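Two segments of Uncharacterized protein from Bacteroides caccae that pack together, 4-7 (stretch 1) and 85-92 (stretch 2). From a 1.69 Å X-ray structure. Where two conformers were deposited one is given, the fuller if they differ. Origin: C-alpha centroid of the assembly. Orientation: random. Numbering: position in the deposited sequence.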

# COMPACT_ATOMS: atom_id res chain seq x y z
N GLU A 4 1.69 -13.60 -17.71
CA GLU A 4 0.83 -12.48 -17.25
C GLU A 4 -0.36 -12.95 -16.39
O GLU A 4 -0.57 -12.39 -15.32
CB GLU A 4 0.32 -11.68 -18.45
CG GLU A 4 -0.35 -10.35 -18.14
CD GLU A 4 -0.96 -9.72 -19.38
OE1 GLU A 4 -0.81 -10.30 -20.49
OE2 GLU A 4 -1.59 -8.65 -19.25
N ILE A 5 -1.12 -13.95 -16.85
CA ILE A 5 -2.29 -14.48 -16.13
C ILE A 5 -2.09 -15.90 -15.53
O ILE A 5 -1.69 -16.86 -16.22
CB ILE A 5 -3.58 -14.41 -16.98
CG1 ILE A 5 -4.84 -14.62 -16.12
CG2 ILE A 5 -3.52 -15.42 -18.11
CD1 ILE A 5 -6.13 -14.31 -16.84
N ALA A 6 -2.40 -16.02 -14.25
CA ALA A 6 -2.28 -17.28 -13.53
C ALA A 6 -3.20 -18.35 -14.14
O ALA A 6 -4.34 -18.07 -14.53
CB ALA A 6 -2.60 -17.08 -12.06
N GLN A 7 -2.70 -19.57 -14.21
CA GLN A 7 -3.46 -20.70 -14.77
C GLN A 7 -4.22 -21.46 -13.68
O GLN A 7 -5.04 -22.32 -13.99
CB GLN A 7 -2.54 -21.65 -15.51
CG GLN A 7 -1.69 -20.97 -16.58
CD GLN A 7 -2.55 -20.42 -17.71
OE1 GLN A 7 -3.42 -21.11 -18.23
NE2 GLN A 7 -2.32 -19.16 -18.07
N LEU A 85 5.65 -4.73 -11.92
CA LEU A 85 5.85 -6.17 -12.08
C LEU A 85 4.48 -6.78 -12.24
O LEU A 85 3.58 -6.54 -11.44
CB LEU A 85 6.56 -6.78 -10.86
CG LEU A 85 6.88 -8.28 -10.98
CD1 LEU A 85 8.00 -8.49 -11.98
CD2 LEU A 85 7.23 -8.88 -9.64
N ASN A 86 4.31 -7.57 -13.29
CA ASN A 86 3.03 -8.19 -13.56
C ASN A 86 3.22 -9.64 -14.02
O ASN A 86 3.10 -9.96 -15.21
CB ASN A 86 2.28 -7.35 -14.60
CG ASN A 86 0.87 -7.84 -14.84
OD1 ASN A 86 0.27 -8.53 -14.02
ND2 ASN A 86 0.33 -7.50 -16.01
N GLU A 87 3.53 -10.50 -13.06
CA GLU A 87 3.75 -11.92 -13.32
C GLU A 87 2.57 -12.73 -12.78
O GLU A 87 1.81 -12.26 -11.94
CB GLU A 87 5.06 -12.38 -12.68
CG GLU A 87 6.27 -11.55 -13.14
CD GLU A 87 6.65 -11.84 -14.58
OE1 GLU A 87 6.36 -12.95 -15.07
OE2 GLU A 87 7.26 -10.96 -15.23
N PRO A 88 2.42 -13.97 -13.28
CA PRO A 88 1.28 -14.77 -12.85
C PRO A 88 1.05 -14.87 -11.34
O PRO A 88 -0.10 -14.92 -10.93
CB PRO A 88 1.58 -16.15 -13.45
CG PRO A 88 2.32 -15.83 -14.71
CD PRO A 88 3.17 -14.63 -14.37
N VAL A 89 2.09 -14.99 -10.53
CA VAL A 89 1.90 -15.18 -9.06
C VAL A 89 2.54 -14.07 -8.23
O VAL A 89 2.65 -14.19 -7.00
CB VAL A 89 2.45 -16.54 -8.53
CG1 VAL A 89 1.75 -17.71 -9.21
CG2 VAL A 89 3.97 -16.63 -8.66
N HIS A 90 2.94 -12.99 -8.88
CA HIS A 90 3.72 -11.93 -8.22
C HIS A 90 3.51 -10.63 -8.98
O HIS A 90 3.84 -10.52 -10.17
CB HIS A 90 5.20 -12.32 -8.21
CG HIS A 90 6.07 -11.46 -7.36
ND1 HIS A 90 7.45 -11.48 -7.46
CD2 HIS A 90 5.78 -10.55 -6.40
CE1 HIS A 90 7.97 -10.63 -6.58
NE2 HIS A 90 6.97 -10.05 -5.93
N LYS A 91 2.94 -9.64 -8.29
CA LYS A 91 2.69 -8.35 -8.89
C LYS A 91 3.17 -7.23 -7.97
O LYS A 91 3.11 -7.35 -6.74
CB LYS A 91 1.22 -8.20 -9.24
CG LYS A 91 0.75 -9.28 -10.22
CD LYS A 91 -0.61 -9.01 -10.77
CE LYS A 91 -1.22 -10.25 -11.41
NZ LYS A 91 -0.49 -10.66 -12.64
N VAL A 92 3.63 -6.13 -8.55
CA VAL A 92 4.05 -4.96 -7.80
C VAL A 92 3.42 -3.72 -8.46
O VAL A 92 3.51 -3.54 -9.67
CB VAL A 92 5.57 -4.77 -7.75
CG1 VAL A 92 5.92 -3.47 -7.03
CG2 VAL A 92 6.24 -5.95 -7.09
O HOH W 1 -2.01 -13.22 -12.72

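Stretch 2 is a tight hairpin: strand residues at its start and the strand 90-92 are joined by a type I beta turn from E87 to H90. The ladder is held by V92 N to L85 O (2.9 Å) and E87 N to H90 O (2.9 Å), with weaker bonds from L85 N to V92 O (3.3 Å) and from H90 N to E87 O (3.3 Å), the last closing the turn. Stretch 1 has no regular helix or strand; it runs past the turn as an irregular segment, in which E4 CA lies 4.9 Å from E87 CA and A6 CA 4.4 Å from P88 CA. No backbone-to-backbone hydrogen bond links the two stretches, and the contact is small, burying 250 Å² with both sides summed.

The polar center of the contact is the ammonium group of K91. Its CA-to-CB bond points toward stretch 1, and the side chain (m, t, t, m) brings NZ to a cluster of oxygens. Within its own stretch K91 NZ donates to N86 OD1 at 2.6 Å and to E87 O at 2.9 Å, tying the lysine to the first strand and the turn. Across the interface K91 NZ donates to E4 O at 3.2 Å, a weak hydrogen bond and the only direct one between the stretches. The positive charge suits this setting, since each of these partners is an oxygen carrying partial negative charge.

Water 1 extends the link. It accepts from K91 NZ (3.0 Å) and from A6 N (3.2 Å) and donates to P88 O (3.1 Å), so it bridges the backbone of stretch 1 to both the turn and the lysine, giving the A6 amide a partner that the hairpin does not supply directly.

Around these polar contacts the packing is by van der Waals contact. P88 lies against stretch 1, its CG 3.8 Å from E4 N and its CB 4.2 Å from I5 C, so the proline ring covers backbone rather than meeting a side chain at these points. The A6 side chain itself takes part, with CB 3.5 Å from P88 O. The CA-to-CB bond of E4 points away, but with chi1 in t its CG lies 3.6 Å from N86 ND2; E4 is poorly ordered, so this contact is less certain. The CA-to-CB bond of I5 points away, and the residue adds little. Q7 makes no contact with the hairpin.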